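Local coordinates for glucose-6-phosphate isomerase (PDB 6OTU), which catalyses the reversible isomerization of glucose-6-phosphate to fructose-6-phosphate, at residues Asn324-Gly329 with Phe485-Asn490; Glu355-Ser360 with His478-Gln483. All blocks are in the same frame, centred on the assembly; numbering follows the deposited sequence.

Interaction 1: residues Asn324-Gly329 with Phe485-Asn490; sequences NRNLLG and FCWGIN
The C-terminal ends of helix 313-327 and helix 466-487 are joined chiefly by Asn-326 and Trp-487. Both helices belong to the phosphoglucose isomerase fold. The helix ends stand well apart, with Asn-326 CA and Trp-487 CA 9.9 Å from each other, and the long indole spans the gap. Its NE1 donates a hydrogen bond to Asn-326 OD1 at 2.9 Å. The bond is nearly straight, with an N-H...O angle of 160°. The oxygen lies in the indole plane, at the pyrrole edge, as an N-H of this ring requires. The amide is turned almost square to the indole, their planes 81° apart. Trp-487 CG lies anti to the carbonyl carbon (chi1 -71°), which carries the ring toward the other helix. Arg-325 adds a looser contact, its CG 4.3 Å from Trp-487 CZ2. Here only the aliphatic part of the arginine meets the indole, at an oblique approach; the guanidinium group is engaged elsewhere, with the carbonyls of Thr-372 and Ser-373 and, by a salt bridge, with Asp-397 of the second subunit. The Asn-326 amide has both ends held, since ND2 bonds to the carbonyl of Arg-371. After Trp-487 the chain leaves helical geometry at Gly-488, with positive phi. Around the contact, Leu-327 packs on helix 18-26, Phe-485 and Cys-486 pack on helix 80-89, and helix 313-327 leads on to strand 332-337.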
ATOM      1  N   ASN A 324      -7.699  -3.113  20.309  1.00 33.84           N
ATOM      2  CA  ASN A 324      -6.306  -3.053  19.882  1.00 29.18           C
ATOM      3  C   ASN A 324      -5.780  -1.620  19.876  1.00 33.00           C
ATOM      4  O   ASN A 324      -4.666  -1.360  20.340  1.00 29.26           O
ATOM      5  CB  ASN A 324      -6.166  -3.683  18.496  1.00 31.70           C
ATOM      6  CG  ASN A 324      -6.145  -5.210  18.541  1.00 31.56           C
ATOM      7  OD1 ASN A 324      -5.689  -5.813  19.514  1.00 32.81           O
ATOM      8  ND2 ASN A 324      -6.643  -5.835  17.484  1.00 39.29           N
ATOM      9  N   ARG A 325      -6.567  -0.674  19.369  1.00 33.76           N
ATOM     10  CA  ARG A 325      -6.048   0.678  19.164  1.00 33.68           C
ATOM     11  C   ARG A 325      -5.934   1.449  20.477  1.00 34.58           C
ATOM     12  O   ARG A 325      -4.851   1.920  20.835  1.00 34.05           O
ATOM     13  CB  ARG A 325      -6.933   1.438  18.169  1.00 33.33           C
ATOM     14  CG  ARG A 325      -6.626   2.935  18.028  1.00 34.82           C
ATOM     15  CD  ARG A 325      -5.229   3.215  17.478  1.00 28.42           C
ATOM     16  NE  ARG A 325      -5.220   4.486  16.767  1.00 32.33           N
ATOM     17  CZ  ARG A 325      -4.251   5.403  16.814  1.00 33.44           C
ATOM     18  NH1 ARG A 325      -3.172   5.225  17.565  1.00 30.43           N
ATOM     19  NH2 ARG A 325      -4.375   6.516  16.106  1.00 35.84           N
ATOM     20  N   ASN A 326      -7.043   1.593  21.202  1.00 29.40           N
ATOM     21  CA  ASN A 326      -7.071   2.405  22.416  1.00 34.25           C
ATOM     22  C   ASN A 326      -6.671   1.640  23.672  1.00 34.97           C
ATOM     23  O   ASN A 326      -6.066   2.217  24.575  1.00 41.80           O
ATOM     24  CB  ASN A 326      -8.471   3.009  22.631  1.00 32.91           C
ATOM     25  CG  ASN A 326      -9.010   3.725  21.386  1.00 35.17           C
ATOM     26  OD1 ASN A 326      -9.927   3.230  20.708  1.00 32.85           O
ATOM     27  ND2 ASN A 326      -8.439   4.887  21.080  1.00 29.70           N
ATOM     28  N   LEU A 327      -7.006   0.368  23.782  1.00 39.03           N
ATOM     29  CA  LEU A 327      -6.718  -0.282  25.054  1.00 41.02           C
ATOM     30  C   LEU A 327      -5.341  -0.921  25.094  1.00 39.91           C
ATOM     31  O   LEU A 327      -4.656  -0.801  26.110  1.00 44.95           O
ATOM     32  CB  LEU A 327      -7.807  -1.299  25.376  1.00 34.15           C
ATOM     33  CG  LEU A 327      -8.934  -0.367  25.822  1.00 38.21           C
ATOM     34  CD1 LEU A 327     -10.286  -0.961  25.582  1.00 51.48           C
ATOM     35  CD2 LEU A 327      -8.742   0.013  27.286  1.00 36.20           C
ATOM     36  N   LEU A 328      -4.907  -1.563  24.007  1.00 38.37           N
ATOM     37  CA  LEU A 328      -3.578  -2.168  23.945  1.00 38.34           C
ATOM     38  C   LEU A 328      -2.535  -1.233  23.356  1.00 37.72           C
ATOM     39  O   LEU A 328      -1.333  -1.486  23.512  1.00 33.13           O
ATOM     40  CB  LEU A 328      -3.614  -3.460  23.123  1.00 30.75           C
ATOM     41  CG  LEU A 328      -4.472  -4.568  23.726  1.00 37.35           C
ATOM     42  CD1 LEU A 328      -4.165  -5.855  22.993  1.00 38.19           C
ATOM     43  CD2 LEU A 328      -4.243  -4.697  25.238  1.00 30.61           C
ATOM     44  N   GLY A 329      -2.977  -0.191  22.654  1.00 36.08           N
ATOM     45  CA  GLY A 329      -2.105   0.859  22.178  1.00 31.86           C
ATOM     46  C   GLY A 329      -1.440   0.643  20.836  1.00 36.53           C
ATOM     47  O   GLY A 329      -0.449   1.318  20.547  1.00 33.68           O
ATOM     48  N   PHE A 485     -18.644   6.303  15.847  1.00 36.31           N
ATOM     49  CA  PHE A 485     -19.730   6.477  16.817  1.00 32.18           C
ATOM     50  C   PHE A 485     -19.237   6.246  18.234  1.00 35.24           C
ATOM     51  O   PHE A 485     -19.679   6.917  19.179  1.00 34.59           O
ATOM     52  CB  PHE A 485     -20.884   5.508  16.530  1.00 32.30           C
ATOM     53  CG  PHE A 485     -21.599   5.763  15.239  1.00 37.50           C
ATOM     54  CD1 PHE A 485     -21.715   7.044  14.735  1.00 33.08           C
ATOM     55  CD2 PHE A 485     -22.177   4.713  14.538  1.00 38.42           C
ATOM     56  CE1 PHE A 485     -22.382   7.278  13.552  1.00 33.00           C
ATOM     57  CE2 PHE A 485     -22.843   4.938  13.350  1.00 35.13           C
ATOM     58  CZ  PHE A 485     -22.949   6.226  12.854  1.00 33.09           C
ATOM     59  N   CYS A 486     -18.319   5.295  18.393  1.00 33.32           N
ATOM     60  CA  CYS A 486     -17.778   4.980  19.705  1.00 35.94           C
ATOM     61  C   CYS A 486     -16.845   6.096  20.186  1.00 40.70           C
ATOM     62  O   CYS A 486     -16.999   6.603  21.307  1.00 35.69           O
ATOM     63  CB  CYS A 486     -17.055   3.636  19.647  1.00 32.26           C
ATOM     64  SG  CYS A 486     -16.456   3.051  21.226  1.00 34.51           S
ATOM     65  N   TRP A 487     -15.888   6.504  19.340  1.00 32.18           N
ATOM     66  CA  TRP A 487     -15.032   7.650  19.645  1.00 37.31           C
ATOM     67  C   TRP A 487     -15.818   8.950  19.820  1.00 41.10           C
ATOM     68  O   TRP A 487     -15.354   9.857  20.523  1.00 45.39           O
ATOM     69  CB  TRP A 487     -13.984   7.814  18.546  1.00 36.32           C
ATOM     70  CG  TRP A 487     -12.966   6.726  18.597  1.00 31.43           C
ATOM     71  CD1 TRP A 487     -12.478   6.127  19.723  1.00 36.88           C
ATOM     72  CD2 TRP A 487     -12.338   6.074  17.490  1.00 33.61           C
ATOM     73  NE1 TRP A 487     -11.574   5.156  19.390  1.00 31.29           N
ATOM     74  CE2 TRP A 487     -11.465   5.098  18.027  1.00 34.95           C
ATOM     75  CE3 TRP A 487     -12.409   6.231  16.099  1.00 30.40           C
ATOM     76  CZ2 TRP A 487     -10.669   4.279  17.222  1.00 30.25           C
ATOM     77  CZ3 TRP A 487     -11.629   5.419  15.301  1.00 29.92           C
ATOM     78  CH2 TRP A 487     -10.767   4.450  15.864  1.00 32.22           C
ATOM     79  N   GLY A 488     -16.996   9.066  19.205  1.00 35.52           N
ATOM     80  CA  GLY A 488     -17.742  10.310  19.264  1.00 33.43           C
ATOM     81  C   GLY A 488     -17.228  11.400  18.347  1.00 37.32           C
ATOM     82  O   GLY A 488     -17.386  12.582  18.656  1.00 33.92           O
ATOM     83  N   ILE A 489     -16.622  11.035  17.225  1.00 32.71           N
ATOM     84  CA  ILE A 489     -16.095  11.988  16.271  1.00 39.65           C
ATOM     85  C   ILE A 489     -17.035  12.042  15.074  1.00 37.00           C
ATOM     86  O   ILE A 489     -17.960  11.245  14.951  1.00 36.08           O
ATOM     87  CB  ILE A 489     -14.654  11.618  15.834  1.00 32.17           C
ATOM     88  CG1 ILE A 489     -14.671  10.241  15.157  1.00 31.50           C
ATOM     89  CG2 ILE A 489     -13.731  11.621  17.023  1.00 32.41           C
ATOM     90  CD1 ILE A 489     -13.359   9.818  14.511  1.00 35.65           C
ATOM     91  N   ASN A 490     -16.801  12.996  14.172  1.00 32.63           N
ATOM     92  CA  ASN A 490     -17.579  13.081  12.937  1.00 36.04           C
ATOM     93  C   ASN A 490     -16.824  12.325  11.849  1.00 40.87           C
ATOM     94  O   ASN A 490     -15.834  12.817  11.292  1.00 31.84           O
ATOM     95  CB  ASN A 490     -17.856  14.529  12.544  1.00 33.17           C
ATOM     96  CG  ASN A 490     -18.638  14.644  11.224  1.00 40.29           C
ATOM     97  OD1 ASN A 490     -19.115  13.645  10.685  1.00 32.73           O
ATOM     98  ND2 ASN A 490     -18.759  15.876  10.697  1.00 33.74           N
TER

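Interaction 2: residues Glu355-Ser360 with His478-Gln483; sequences ESNGKS and HKFAFQ. With G6Q (glucose-6-phosphate), chain E.
Asn-357 and Phe-480 bring the end of helix 345-357 against the flank of helix 466-487, their CA atoms 7.3 Å apart. Just past Asn-357 the chain turns at Gly-358, the centre of an inverse gamma turn whose Lys-359 N to Asn-357 O bond is weak. The contact itself rests on the amide of Asn-357. Its ND2 donates to the backbone O of Phe-480 at 2.9 Å, with an N-H...O angle of 164°. The oxygen lies close to the amide plane, while the donor is tilted 32° from the carbonyl plane of Phe-480. With chi1 at -65°, the amide group sits beside its own backbone N and reaches across to the neighbouring helix. ND2 also rests on aliphatic carbon, 3.8 Å from Phe-480 CB and 4.1 Å from Gln-483 CB. Within 355-360, Lys-359 folds back, and its NZ bonds to Ser-356 O at 2.9 Å from above the carbonyl plane. NZ also forms a salt bridge with Asp-493. Glu-355, the probable proton donor, faces the other way, its OE1 3.0 Å from C2 of glucose-6-phosphate. That position is consistent with proton transfer at the sugar carbons. The Asn-357 to Phe-480 bond thus joins the end of the helix that carries Glu-355 to helix 466-487, while Glu-355 itself, not this bond, meets the substrate. Asn-357 OD1 accepts from Ser-491 OG, so both ends of this buried amide are satisfied and its rotation is fixed.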
ATOM      1  N   GLU A 355      -9.527   8.537   6.286  1.00 32.84           N
ATOM      2  CA  GLU A 355     -10.185   9.808   5.995  1.00 31.35           C
ATOM      3  C   GLU A 355     -11.408  10.022   6.890  1.00 34.41           C
ATOM      4  O   GLU A 355     -11.691  11.154   7.308  1.00 29.91           O
ATOM      5  CB  GLU A 355     -10.576   9.883   4.521  1.00 28.54           C
ATOM      6  CG  GLU A 355     -10.657  11.295   4.004  1.00 36.62           C
ATOM      7  CD  GLU A 355     -11.382  11.378   2.703  1.00 42.71           C
ATOM      8  OE1 GLU A 355     -11.618  12.505   2.246  1.00 45.79           O
ATOM      9  OE2 GLU A 355     -11.724  10.319   2.136  1.00 49.99           O
ATOM     10  N   SER A 356     -12.149   8.951   7.194  1.00 28.62           N
ATOM     11  CA  SER A 356     -13.310   9.095   8.070  1.00 32.03           C
ATOM     12  C   SER A 356     -12.885   9.410   9.496  1.00 33.05           C
ATOM     13  O   SER A 356     -13.386  10.353  10.113  1.00 33.70           O
ATOM     14  CB  SER A 356     -14.163   7.824   8.058  1.00 30.71           C
ATOM     15  OG  SER A 356     -14.730   7.582   6.785  1.00 38.22           O
ATOM     16  N   ASN A 357     -11.955   8.633  10.040  1.00 31.92           N
ATOM     17  CA  ASN A 357     -11.708   8.672  11.470  1.00 32.40           C
ATOM     18  C   ASN A 357     -10.372   9.305  11.812  1.00 31.70           C
ATOM     19  O   ASN A 357      -9.980   9.310  12.986  1.00 33.14           O
ATOM     20  CB  ASN A 357     -11.856   7.260  12.050  1.00 28.73           C
ATOM     21  CG  ASN A 357     -13.293   6.757  11.929  1.00 31.69           C
ATOM     22  OD1 ASN A 357     -14.221   7.568  11.936  1.00 35.93           O
ATOM     23  ND2 ASN A 357     -13.489   5.438  11.801  1.00 28.78           N
ATOM     24  N   GLY A 358      -9.690   9.897  10.831  1.00 33.98           N
ATOM     25  CA  GLY A 358      -8.486  10.651  11.128  1.00 28.73           C
ATOM     26  C   GLY A 358      -8.822  12.025  11.667  1.00 33.18           C
ATOM     27  O   GLY A 358      -8.597  13.035  11.000  1.00 29.26           O
ATOM     28  N   LYS A 359      -9.374  12.073  12.876  1.00 32.92           N
ATOM     29  CA  LYS A 359      -9.941  13.292  13.434  1.00 32.65           C
ATOM     30  C   LYS A 359      -9.437  13.473  14.853  1.00 29.96           C
ATOM     31  O   LYS A 359      -9.023  12.511  15.508  1.00 32.18           O
ATOM     32  CB  LYS A 359     -11.468  13.249  13.437  1.00 30.00           C
ATOM     33  CG  LYS A 359     -12.078  12.906  12.090  1.00 37.78           C
ATOM     34  CD  LYS A 359     -11.943  14.088  11.125  1.00 34.96           C
ATOM     35  CE  LYS A 359     -12.304  13.686   9.706  1.00 32.49           C
ATOM     36  NZ  LYS A 359     -13.693  13.184   9.617  1.00 29.92           N
ATOM     37  N   SER A 360      -9.462  14.719  15.325  1.00 30.38           N
ATOM     38  CA  SER A 360      -8.977  14.976  16.674  1.00 38.73           C
ATOM     39  C   SER A 360      -9.846  16.003  17.394  1.00 36.90           C
ATOM     40  O   SER A 360      -9.375  16.681  18.308  1.00 38.10           O
ATOM     41  CB  SER A 360      -7.508  15.417  16.657  1.00 33.07           C
ATOM     42  OG  SER A 360      -7.300  16.383  15.655  1.00 36.88           O
ATOM     43  N   HIS A 478     -19.350   0.012   7.738  1.00 30.90           N
ATOM     44  CA  HIS A 478     -19.985   0.055   9.051  1.00 33.38           C
ATOM     45  C   HIS A 478     -18.994  -0.133  10.196  1.00 35.93           C
ATOM     46  O   HIS A 478     -19.178   0.472  11.262  1.00 35.34           O
ATOM     47  CB  HIS A 478     -21.105  -0.980   9.104  1.00 31.35           C
ATOM     48  CG  HIS A 478     -22.198  -0.656   8.147  1.00 35.97           C
ATOM     49  ND1 HIS A 478     -22.587   0.644   7.908  1.00 36.81           N
ATOM     50  CD2 HIS A 478     -22.932  -1.430   7.318  1.00 35.26           C
ATOM     51  CE1 HIS A 478     -23.542   0.652   6.997  1.00 34.36           C
ATOM     52  NE2 HIS A 478     -23.773  -0.594   6.626  1.00 36.22           N
ATOM     53  N   LYS A 479     -17.947  -0.944  10.000  1.00 33.72           N
ATOM     54  CA  LYS A 479     -16.864  -1.006  10.977  1.00 37.99           C
ATOM     55  C   LYS A 479     -16.357   0.389  11.318  1.00 37.24           C
ATOM     56  O   LYS A 479     -16.258   0.757  12.492  1.00 31.57           O
ATOM     57  CB  LYS A 479     -15.701  -1.859  10.460  1.00 29.56           C
ATOM     58  CG  LYS A 479     -14.499  -1.767  11.394  1.00 29.41           C
ATOM     59  CD  LYS A 479     -13.234  -2.343  10.813  1.00 36.85           C
ATOM     60  CE  LYS A 479     -12.179  -2.458  11.898  1.00 41.27           C
ATOM     61  NZ  LYS A 479     -10.843  -2.688  11.312  1.00 52.08           N
ATOM     62  N   PHE A 480     -16.027   1.180  10.297  1.00 36.99           N
ATOM     63  CA  PHE A 480     -15.454   2.498  10.549  1.00 35.70           C
ATOM     64  C   PHE A 480     -16.490   3.440  11.154  1.00 39.01           C
ATOM     65  O   PHE A 480     -16.165   4.244  12.037  1.00 35.94           O
ATOM     66  CB  PHE A 480     -14.872   3.059   9.251  1.00 29.00           C
ATOM     67  CG  PHE A 480     -13.771   2.203   8.672  1.00 30.02           C
ATOM     68  CD1 PHE A 480     -12.767   1.699   9.484  1.00 33.12           C
ATOM     69  CD2 PHE A 480     -13.742   1.894   7.323  1.00 33.60           C
ATOM     70  CE1 PHE A 480     -11.748   0.896   8.957  1.00 37.39           C
ATOM     71  CE2 PHE A 480     -12.722   1.095   6.790  1.00 35.78           C
ATOM     72  CZ  PHE A 480     -11.733   0.602   7.602  1.00 30.97           C
ATOM     73  N   ALA A 481     -17.747   3.333  10.706  1.00 29.89           N
ATOM     74  CA  ALA A 481     -18.826   4.119  11.300  1.00 31.17           C
ATOM     75  C   ALA A 481     -19.008   3.790  12.776  1.00 30.63           C
ATOM     76  O   ALA A 481     -19.191   4.689  13.605  1.00 33.43           O
ATOM     77  CB  ALA A 481     -20.137   3.881  10.536  1.00 32.34           C
ATOM     78  N   PHE A 482     -18.984   2.497  13.122  1.00 31.55           N
ATOM     79  CA  PHE A 482     -19.139   2.121  14.519  1.00 36.43           C
ATOM     80  C   PHE A 482     -17.971   2.653  15.345  1.00 38.66           C
ATOM     81  O   PHE A 482     -18.167   3.130  16.469  1.00 36.95           O
ATOM     82  CB  PHE A 482     -19.271   0.603  14.660  1.00 31.20           C
ATOM     83  CG  PHE A 482     -20.685   0.069  14.464  1.00 38.56           C
ATOM     84  CD1 PHE A 482     -21.762   0.623  15.142  1.00 36.89           C
ATOM     85  CD2 PHE A 482     -20.921  -1.017  13.619  1.00 31.66           C
ATOM     86  CE1 PHE A 482     -23.051   0.127  14.977  1.00 32.64           C
ATOM     87  CE2 PHE A 482     -22.212  -1.522  13.451  1.00 43.64           C
ATOM     88  CZ  PHE A 482     -23.274  -0.950  14.131  1.00 42.32           C
ATOM     89  N   GLN A 483     -16.754   2.614  14.793  1.00 30.49           N
ATOM     90  CA  GLN A 483     -15.615   3.161  15.532  1.00 35.17           C
ATOM     91  C   GLN A 483     -15.771   4.669  15.732  1.00 36.29           C
ATOM     92  O   GLN A 483     -15.535   5.183  16.832  1.00 31.01           O
ATOM     93  CB  GLN A 483     -14.300   2.823  14.821  1.00 29.96           C
ATOM     94  CG  GLN A 483     -14.041   1.323  14.705  1.00 29.85           C
ATOM     95  CD  GLN A 483     -12.623   0.947  14.300  1.00 45.74           C
ATOM     96  OE1 GLN A 483     -12.075  -0.048  14.790  1.00 44.28           O
ATOM     97  NE2 GLN A 483     -12.026   1.720  13.403  1.00 29.15           N
TER
HETATM   98  C1  G6Q E 604     -14.171  11.468  -0.273  1.00 50.79           C
HETATM   99  C2  G6Q E 604     -13.260  12.698  -0.297  1.00 54.40           C
HETATM  100  C3  G6Q E 604     -12.391  12.798  -1.546  1.00 43.73           C
HETATM  101  C4  G6Q E 604     -13.172  13.128  -2.824  1.00 33.23           C
HETATM  102  C5  G6Q E 604     -12.235  13.559  -3.953  1.00 32.86           C
HETATM  103  C6  G6Q E 604     -12.954  13.714  -5.272  1.00 30.57           C
HETATM  104  O1  G6Q E 604     -14.988  11.365   0.581  1.00 45.79           O
HETATM  105  O2  G6Q E 604     -14.018  13.893  -0.153  1.00 65.05           O
HETATM  106  O3  G6Q E 604     -11.676  11.575  -1.738  1.00 43.87           O
HETATM  107  O4  G6Q E 604     -13.919  11.993  -3.252  1.00 28.98           O
HETATM  108  O5  G6Q E 604     -11.590  14.781  -3.582  1.00 33.71           O
HETATM  109  O6  G6Q E 604     -14.035  14.667  -5.080  1.00 37.13           O
HETATM  110  P   G6Q E 604     -15.123  14.888  -6.256  1.00 39.08           P
HETATM  111  O1P G6Q E 604     -15.842  13.562  -6.436  1.00 36.08           O
HETATM  112  O2P G6Q E 604     -16.035  15.983  -5.717  1.00 46.74           O
HETATM  113  O3P G6Q E 604     -14.356  15.311  -7.492  1.00 36.59           O

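Interactions 1 and 2 lie side by side, their centres about 9 Å apart, and both use helix 466-487. Interaction 1 takes its C-terminal end and interaction 2 the turns just before. Along the chain the order is 324-329, 355-360, 478-483 and 485-490, so interaction 2 falls within the span that interaction 1 closes. The two contacts also touch: Trp-487 CZ3 packs on Asn-357 CB at 3.7 Å, and Lys-359 NZ probably bonds to Asn-490 O at 2.7 Å. Helix 466-487 therefore connects helix 313-327 with helix 345-357, which carries Glu-355. The side chain of Trp-487 is about 12 Å from that of Glu-355, so interaction 1 stands back from the active site.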